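PDB 2WDD: sulfur oxidation protein soxB from Thermus thermophilus, which hydrolyses the sulfur-sulfur bond of cysteine S-thiosulfonate in the Sox sulfur oxidation pathway, at a site that holds two manganese ions. Local coordinates for residues 44-49 with 308-313; 288-293 with 329-334. All blocks are in the same frame, centred on the assembly; numbering follows the deposited sequence.

Overall arrangement
Interactions 1 and 2 lie with their centres about 10 Å apart, close to the manganese site of the metallophosphoesterase-like domain. Their segments alternate along the chain, and strands 311-320 and 323-333, one from each, pair as antiparallel neighbours: Leu-312 O lies 2.8 Å from Leu-332 N and Lys-310 O 2.9 Å from Val-334 N, both probable hydrogen bonds. The two loops also touch, Glu-48 OE2 packing 3.8 Å from Leu-290 CD1. The metal belongs directly to interaction 2, whose His-288 binds manganese; interaction 1 approaches it through Phe-46, with its side chain about 8 Å from the ion and about 4 Å from that of His-288, nearest atoms in both cases.

Interaction 1: 44-49 with 308-313; sequences HYFMEP and AGKALM
Lys-310 reaches from the turn before strand 311-320 to the 44-49 loop, joining two loops of the two-sheet metallophosphoesterase-like domain. CB and CG lead toward the loop without touching it. CD is the first atom to arrive, near both Glu-48 OE2 (3.7 Å) and Phe-46 CD2; the bend at chi3 (-68°) then places CE beside Glu-48 OE2 and Phe-46 O. NZ ends in the plane of the Phe-46 ring, at its edge, in one of the two modelled conformers of Phe-46. It donates to Phe-46 O at 2.9 Å and to Glu-48 OE2 at 2.6 Å, the latter a salt bridge on the anti lone pair. Leu-85 O is a further partner, so three oxygens grip this buried ammonium. A methionine in its place would probably leave the buried Glu-48 carboxylate without its countercharge and the Phe-46 carbonyl without this donor. In the same conformer, Ala-308 CB makes an off-centre CH-pi contact with the Phe-46 ring, 4.2 Å from the centroid. The His-44 ring is held at both nitrogens: ND1 bonds with Thr-408 OG1, while NE2 donates to Ala-308 O at 2.9 Å, nearly straight at 172°, on an in-plane carbonyl lone pair.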
ATOM      1  N   HIS A  44      -4.520   1.343 -14.630  1.00 10.05           N
ATOM      2  CA  HIS A  44      -4.574   2.707 -14.131  1.00  9.16           C
ATOM      3  C   HIS A  44      -3.146   3.223 -14.007  1.00 12.47           C
ATOM      4  O   HIS A  44      -2.209   2.559 -14.453  1.00 12.49           O
ATOM      5  CB  HIS A  44      -5.332   2.769 -12.785  1.00  8.85           C
ATOM      6  CG  HIS A  44      -4.647   2.061 -11.657  1.00 10.30           C
ATOM      7  ND1 HIS A  44      -4.284   2.703 -10.491  1.00 11.72           N
ATOM      8  CD2 HIS A  44      -4.274   0.769 -11.504  1.00 11.79           C
ATOM      9  CE1 HIS A  44      -3.699   1.841  -9.678  1.00 10.90           C
ATOM     10  NE2 HIS A  44      -3.652   0.666 -10.280  1.00 11.62           N
ATOM     11  N   TYR A  45      -2.960   4.382 -13.395  1.00  9.47           N
ATOM     12  CA  TYR A  45      -1.609   4.906 -13.237  1.00  8.51           C
ATOM     13  C   TYR A  45      -1.299   4.987 -11.765  1.00 11.29           C
ATOM     14  O   TYR A  45      -2.184   5.246 -10.963  1.00 10.79           O
ATOM     15  CB  TYR A  45      -1.486   6.267 -13.903  1.00  8.93           C
ATOM     16  CG  TYR A  45      -1.829   6.210 -15.370  1.00 10.60           C
ATOM     17  CD1 TYR A  45      -0.871   5.856 -16.317  1.00 11.51           C
ATOM     18  CD2 TYR A  45      -3.133   6.434 -15.799  1.00 11.87           C
ATOM     19  CE1 TYR A  45      -1.200   5.771 -17.669  1.00 12.75           C
ATOM     20  CE2 TYR A  45      -3.469   6.353 -17.149  1.00 12.91           C
ATOM     21  CZ  TYR A  45      -2.492   6.048 -18.074  1.00 16.26           C
ATOM     22  OH  TYR A  45      -2.828   5.964 -19.411  1.00 15.58           O
ATOM     23  N   PHE A  46      -0.041   4.739 -11.405  0.50  7.94           N
ATOM     24  CA  PHE A  46       0.358   4.766  -9.997  0.50  7.73           C
ATOM     25  C   PHE A  46       1.811   5.217  -9.884  0.50 10.64           C
ATOM     26  O   PHE A  46       2.738   4.429 -10.105  0.50 10.70           O
ATOM     27  CB  PHE A  46       0.184   3.373  -9.375  0.50  9.44           C
ATOM     28  CG  PHE A  46       0.315   3.351  -7.869  0.50 10.49           C
ATOM     29  CD1 PHE A  46      -0.806   3.470  -7.053  0.50 12.50           C
ATOM     30  CD2 PHE A  46       1.555   3.185  -7.271  0.50 12.94           C
ATOM     31  CE1 PHE A  46      -0.686   3.435  -5.674  0.50 13.40           C
ATOM     32  CE2 PHE A  46       1.685   3.165  -5.889  0.50 15.76           C
ATOM     33  CZ  PHE A  46       0.560   3.290  -5.090  0.50 13.69           C
ATOM     34  N   MET A  47       1.996   6.493  -9.549  1.00  7.57           N
ATOM     35  CA  MET A  47       3.325   7.067  -9.415  1.00  7.22           C
ATOM     36  C   MET A  47       3.900   6.826  -8.028  1.00 10.25           C
ATOM     37  O   MET A  47       3.202   6.969  -7.021  1.00 10.71           O
ATOM     38  CB  MET A  47       3.255   8.574  -9.666  1.00  8.23           C
ATOM     39  CG  MET A  47       4.618   9.247  -9.707  1.00  9.00           C
ATOM     40  SD  MET A  47       4.470  11.032  -9.908  1.00 10.57           S
ATOM     41  CE  MET A  47       4.313  11.484  -8.185  1.00  9.19           C
ATOM     42  N   GLU A  48       5.195   6.518  -7.976  1.00  7.69           N
ATOM     43  CA  GLU A  48       5.872   6.375  -6.698  1.00  7.59           C
ATOM     44  C   GLU A  48       6.012   7.740  -6.034  1.00  9.31           C
ATOM     45  O   GLU A  48       5.913   8.784  -6.683  1.00  9.58           O
ATOM     46  CB  GLU A  48       7.245   5.718  -6.874  1.00  8.60           C
ATOM     47  CG  GLU A  48       7.132   4.285  -7.384  1.00  9.63           C
ATOM     48  CD  GLU A  48       6.410   3.371  -6.402  1.00 15.63           C
ATOM     49  OE1 GLU A  48       6.742   3.389  -5.198  1.00 14.07           O
ATOM     50  OE2 GLU A  48       5.470   2.670  -6.825  1.00 12.52           O
ATOM     51  N   PRO A  49       6.252   7.751  -4.716  1.00  7.01           N
ATOM     52  CA  PRO A  49       6.330   9.021  -3.991  1.00  6.05           C
ATOM     53  C   PRO A  49       7.506   9.881  -4.394  1.00  8.96           C
ATOM     54  O   PRO A  49       8.615   9.380  -4.578  1.00  9.00           O
ATOM     55  CB  PRO A  49       6.523   8.592  -2.533  1.00  7.25           C
ATOM     56  CG  PRO A  49       7.025   7.176  -2.590  1.00 11.00           C
ATOM     57  CD  PRO A  49       6.356   6.585  -3.822  1.00  7.77           C
ATOM     58  N   ALA A 308      -0.956  -1.986  -6.093  1.00  9.33           N
ATOM     59  CA  ALA A 308      -1.952  -1.587  -7.077  1.00  8.81           C
ATOM     60  C   ALA A 308      -1.897  -2.329  -8.410  1.00  9.75           C
ATOM     61  O   ALA A 308      -2.395  -1.828  -9.430  1.00  9.58           O
ATOM     62  CB  ALA A 308      -1.850  -0.071  -7.298  1.00  9.78           C
ATOM     63  N   GLY A 309      -1.262  -3.503  -8.393  1.00  8.65           N
ATOM     64  CA  GLY A 309      -1.098  -4.359  -9.563  1.00  8.76           C
ATOM     65  C   GLY A 309      -0.002  -3.920 -10.517  1.00 12.65           C
ATOM     66  O   GLY A 309       0.081  -4.394 -11.659  1.00 12.17           O
ATOM     67  N   LYS A 310       0.851  -3.006 -10.077  1.00 10.06           N
ATOM     68  CA  LYS A 310       1.842  -2.500 -11.012  1.00  9.96           C
ATOM     69  C   LYS A 310       2.929  -3.462 -11.433  1.00 11.76           C
ATOM     70  O   LYS A 310       3.476  -3.330 -12.533  1.00 10.53           O
ATOM     71  CB  LYS A 310       2.399  -1.140 -10.587  1.00 14.24           C
ATOM     72  CG  LYS A 310       3.377  -1.155  -9.438  1.00 23.60           C
ATOM     73  CD  LYS A 310       3.631   0.279  -8.922  1.00 24.18           C
ATOM     74  CE  LYS A 310       4.385   1.142  -9.934  1.00 18.28           C
ATOM     75  NZ  LYS A 310       4.789   2.495  -9.375  1.00 10.72           N
ATOM     76  N   ALA A 311       3.248  -4.424 -10.574  1.00  9.87           N
ATOM     77  CA  ALA A 311       4.329  -5.348 -10.861  1.00  9.99           C
ATOM     78  C   ALA A 311       4.067  -6.742 -10.339  1.00 12.65           C
ATOM     79  O   ALA A 311       3.412  -6.931  -9.316  1.00 11.59           O
ATOM     80  CB  ALA A 311       5.621  -4.820 -10.250  1.00 10.83           C
ATOM     81  N   LEU A 312       4.657  -7.722 -11.018  1.00 10.59           N
ATOM     82  CA  LEU A 312       4.636  -9.091 -10.557  1.00 10.25           C
ATOM     83  C   LEU A 312       6.106  -9.385 -10.295  1.00 12.97           C
ATOM     84  O   LEU A 312       6.949  -9.188 -11.175  1.00 12.02           O
ATOM     85  CB  LEU A 312       4.123 -10.038 -11.643  1.00 10.82           C
ATOM     86  CG  LEU A 312       4.136 -11.495 -11.169  1.00 12.52           C
ATOM     87  CD1 LEU A 312       3.060 -11.727 -10.099  1.00 11.39           C
ATOM     88  CD2 LEU A 312       3.930 -12.445 -12.358  1.00 13.80           C
ATOM     89  N   MET A 313       6.429  -9.753  -9.062  1.00  9.31           N
ATOM     90  CA  MET A 313       7.810 -10.054  -8.722  1.00  8.74           C
ATOM     91  C   MET A 313       8.057 -11.529  -8.952  1.00 13.45           C
ATOM     92  O   MET A 313       7.397 -12.374  -8.343  1.00 12.85           O
ATOM     93  CB  MET A 313       8.113  -9.703  -7.267  1.00  9.66           C
ATOM     94  CG  MET A 313       8.742  -8.327  -7.114  1.00 10.98           C
ATOM     95  SD  MET A 313       7.800  -7.000  -7.872  1.00 11.98           S
ATOM     96  CE  MET A 313       6.283  -7.053  -6.847  1.00 10.26           C
TER

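Interaction 2: 288-293 with 329-334; sequences HDLTPR and VRVLPV. With MN (manganese (II) ion), chain G.
Val-331 fills the middle of the contact with both methyls. CG2, anti to its own carbonyl carbon, meets Pro-292 CA at 3.7 Å and lies close to Thr-291 O, whereas CG1 meets Leu-290 CD2 at 4.0 Å, the leucine and valine side chains crossing at about a right angle. Val-329 continues the apolar surface, its CG1 lying 3.9 Å from Pro-292 O. Direct contacts are thus van der Waals in kind, and the polar link is made by two waters that both donate to Pro-292 O: one accepts from Val-331 N at 2.9 Å, the other donates to Val-329 O at 3.0 Å. Here the loop between strands 281-284 and 295-297 of one mixed sheet lies against the outermost strand, 323-333, of another, so the contact joins the two mixed sheets of the metallophosphoesterase-like domain. Leu-82 and Leu-86 of helix 81-86 pack beside Val-331 and Pro-292 respectively, and Thr-291 is held by a hydrogen bond of its OG1 with Ala-304 N, at the end of strand 300-304. At the start of the 288-293 segment, away from Val-331, His-288 NE2 binds manganese at 2.2 Å; Asp-36, His-38, Asp-132 and a water 2.1 Å from the ion complete its ligands.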
ATOM      1  N   HIS A 288       4.405  -0.955   0.285  1.00  7.76           N
ATOM      2  CA  HIS A 288       4.243  -0.646  -1.134  1.00  7.57           C
ATOM      3  C   HIS A 288       5.582  -0.323  -1.805  1.00  9.66           C
ATOM      4  O   HIS A 288       5.646   0.487  -2.735  1.00 10.72           O
ATOM      5  CB  HIS A 288       3.267   0.529  -1.321  1.00  7.17           C
ATOM      6  CG  HIS A 288       1.860   0.249  -0.865  1.00  9.10           C
ATOM      7  ND1 HIS A 288       0.781   0.999  -1.285  1.00  9.93           N
ATOM      8  CD2 HIS A 288       1.358  -0.698  -0.036  1.00  9.72           C
ATOM      9  CE1 HIS A 288      -0.326   0.525  -0.733  1.00  9.59           C
ATOM     10  NE2 HIS A 288      -0.005  -0.510   0.020  1.00  9.63           N
ATOM     11  N   ASP A 289       6.645  -0.982  -1.344  1.00  7.18           N
ATOM     12  CA  ASP A 289       7.988  -0.761  -1.882  1.00  7.28           C
ATOM     13  C   ASP A 289       8.274  -1.538  -3.163  1.00 10.38           C
ATOM     14  O   ASP A 289       7.551  -2.483  -3.516  1.00  8.07           O
ATOM     15  CB  ASP A 289       9.017  -1.153  -0.817  1.00  8.96           C
ATOM     16  CG  ASP A 289       9.049  -0.176   0.345  1.00 11.08           C
ATOM     17  OD1 ASP A 289       9.216   1.031   0.078  1.00 12.71           O
ATOM     18  OD2 ASP A 289       8.929  -0.597   1.513  1.00 11.98           O
ATOM     19  N   LEU A 290       9.364  -1.149  -3.835  1.00  9.01           N
ATOM     20  CA  LEU A 290       9.863  -1.852  -5.021  1.00  9.43           C
ATOM     21  C   LEU A 290      11.341  -2.164  -4.794  1.00 11.80           C
ATOM     22  O   LEU A 290      12.102  -1.286  -4.375  1.00 10.92           O
ATOM     23  CB  LEU A 290       9.716  -0.995  -6.290  1.00 10.03           C
ATOM     24  CG  LEU A 290       8.345  -1.088  -6.971  1.00 14.44           C
ATOM     25  CD1 LEU A 290       8.092   0.142  -7.828  1.00 15.17           C
ATOM     26  CD2 LEU A 290       8.234  -2.375  -7.796  1.00 15.71           C
ATOM     27  N   THR A 291      11.730  -3.416  -5.036  1.00  8.87           N
ATOM     28  CA  THR A 291      13.124  -3.840  -4.870  1.00  8.86           C
ATOM     29  C   THR A 291      13.575  -4.641  -6.103  1.00 11.91           C
ATOM     30  O   THR A 291      13.474  -5.868  -6.127  1.00 11.55           O
ATOM     31  CB  THR A 291      13.311  -4.700  -3.605  1.00 11.54           C
ATOM     32  OG1 THR A 291      12.408  -5.809  -3.642  1.00 10.26           O
ATOM     33  CG2 THR A 291      13.059  -3.879  -2.359  1.00 10.94           C
ATOM     34  N   PRO A 292      14.082  -3.954  -7.138  1.00  9.11           N
ATOM     35  CA  PRO A 292      14.532  -4.630  -8.360  1.00  9.00           C
ATOM     36  C   PRO A 292      15.615  -5.672  -8.102  1.00 11.81           C
ATOM     37  O   PRO A 292      15.734  -6.646  -8.850  1.00 12.22           O
ATOM     38  CB  PRO A 292      15.052  -3.481  -9.213  1.00 10.83           C
ATOM     39  CG  PRO A 292      14.160  -2.317  -8.804  1.00 14.40           C
ATOM     40  CD  PRO A 292      14.041  -2.491  -7.299  1.00 10.88           C
ATOM     41  N   ARG A 293      16.353  -5.483  -7.010  1.00  9.59           N
ATOM     42  CA  ARG A 293      17.369  -6.431  -6.563  1.00  8.84           C
ATOM     43  C   ARG A 293      17.006  -6.670  -5.101  1.00 11.59           C
ATOM     44  O   ARG A 293      16.574  -5.738  -4.413  1.00 10.58           O
ATOM     45  CB  ARG A 293      18.764  -5.807  -6.658  1.00  9.79           C
ATOM     46  CG  ARG A 293      19.173  -5.425  -8.066  1.00 15.15           C
ATOM     47  CD  ARG A 293      20.644  -5.034  -8.116  0.65 15.55           C
ATOM     48  NE  ARG A 293      21.000  -4.372  -9.369  0.65 22.29           N
ATOM     49  CZ  ARG A 293      21.367  -5.008 -10.477  0.65 40.77           C
ATOM     50  NH1 ARG A 293      21.411  -6.334 -10.500  0.65 33.00           N
ATOM     51  NH2 ARG A 293      21.688  -4.320 -11.565  0.65 28.47           N
ATOM     52  N   VAL A 329      15.860 -12.341  -8.933  1.00 12.31           N
ATOM     53  CA  VAL A 329      14.679 -11.520  -8.705  1.00 11.48           C
ATOM     54  C   VAL A 329      14.467 -10.637  -9.918  1.00 13.83           C
ATOM     55  O   VAL A 329      15.401  -9.977 -10.392  1.00 13.93           O
ATOM     56  CB  VAL A 329      14.879 -10.630  -7.454  1.00 13.34           C
ATOM     57  CG1 VAL A 329      13.734  -9.629  -7.312  1.00 12.80           C
ATOM     58  CG2 VAL A 329      15.051 -11.479  -6.192  1.00 12.70           C
ATOM     59  N   ARG A 330      13.241 -10.616 -10.423  1.00 11.61           N
ATOM     60  CA  ARG A 330      12.903  -9.751 -11.533  1.00 10.94           C
ATOM     61  C   ARG A 330      11.572  -9.083 -11.259  1.00 14.19           C
ATOM     62  O   ARG A 330      10.588  -9.755 -10.983  1.00 14.33           O
ATOM     63  CB  ARG A 330      12.822 -10.527 -12.845  1.00 12.59           C
ATOM     64  CG  ARG A 330      14.169 -11.054 -13.318  1.00 17.46           C
ATOM     65  CD  ARG A 330      15.100  -9.919 -13.721  1.00 18.51           C
ATOM     66  NE  ARG A 330      16.348 -10.428 -14.292  1.00 18.87           N
ATOM     67  CZ  ARG A 330      17.444 -10.660 -13.578  1.00 29.37           C
ATOM     68  NH1 ARG A 330      17.445 -10.419 -12.275  1.00 18.27           N
ATOM     69  NH2 ARG A 330      18.539 -11.131 -14.165  1.00 24.09           N
ATOM     70  N   VAL A 331      11.554  -7.760 -11.358  1.00  9.97           N
ATOM     71  CA  VAL A 331      10.323  -6.997 -11.224  1.00  9.24           C
ATOM     72  C   VAL A 331       9.737  -6.946 -12.627  1.00 14.17           C
ATOM     73  O   VAL A 331      10.321  -6.330 -13.526  1.00 14.78           O
ATOM     74  CB  VAL A 331      10.621  -5.568 -10.712  1.00 11.66           C
ATOM     75  CG1 VAL A 331       9.356  -4.685 -10.829  1.00 12.01           C
ATOM     76  CG2 VAL A 331      11.135  -5.615  -9.266  1.00 11.83           C
ATOM     77  N   LEU A 332       8.614  -7.626 -12.834  1.00 11.68           N
ATOM     78  CA  LEU A 332       7.970  -7.648 -14.152  1.00 11.21           C
ATOM     79  C   LEU A 332       6.854  -6.607 -14.234  1.00 13.76           C
ATOM     80  O   LEU A 332       5.831  -6.722 -13.563  1.00 13.53           O
ATOM     81  CB  LEU A 332       7.411  -9.035 -14.455  1.00 11.68           C
ATOM     82  CG  LEU A 332       8.399 -10.185 -14.282  1.00 15.63           C
ATOM     83  CD1 LEU A 332       7.697 -11.516 -14.516  1.00 15.91           C
ATOM     84  CD2 LEU A 332       9.588 -10.016 -15.236  1.00 17.32           C
ATOM     85  N   PRO A 333       7.042  -5.568 -15.058  1.00 11.89           N
ATOM     86  CA  PRO A 333       5.985  -4.555 -15.143  1.00 11.25           C
ATOM     87  C   PRO A 333       4.672  -5.100 -15.715  1.00 14.49           C
ATOM     88  O   PRO A 333       4.662  -5.803 -16.730  1.00 14.06           O
ATOM     89  CB  PRO A 333       6.586  -3.487 -16.079  1.00 13.47           C
ATOM     90  CG  PRO A 333       8.080  -3.775 -16.098  1.00 16.84           C
ATOM     91  CD  PRO A 333       8.181  -5.265 -15.940  1.00 13.49           C
ATOM     92  N   VAL A 334       3.564  -4.804 -15.043  1.00 11.33           N
ATOM     93  CA  VAL A 334       2.244  -5.196 -15.543  1.00 10.46           C
ATOM     94  C   VAL A 334       1.748  -4.059 -16.438  1.00 14.63           C
ATOM     95  O   VAL A 334       1.169  -3.074 -15.960  1.00 11.96           O
ATOM     96  CB  VAL A 334       1.256  -5.478 -14.392  1.00 12.56           C
ATOM     97  CG1 VAL A 334      -0.103  -5.890 -14.953  1.00 12.91           C
ATOM     98  CG2 VAL A 334       1.789  -6.568 -13.492  1.00 12.42           C
TER
HETATM   99 MN    MN G1580      -1.377  -1.657   1.342  0.90  8.37          MN
HETATM  100  O   HOH W   1      14.196  -6.569 -11.275  1.00 13.60           O
HETATM  101  O   HOH W   2      17.800  -8.564  -9.234  1.00 17.13           O
HETATM  102  O   HOH W   3      -0.469  -1.306   3.181  0.75  7.96           O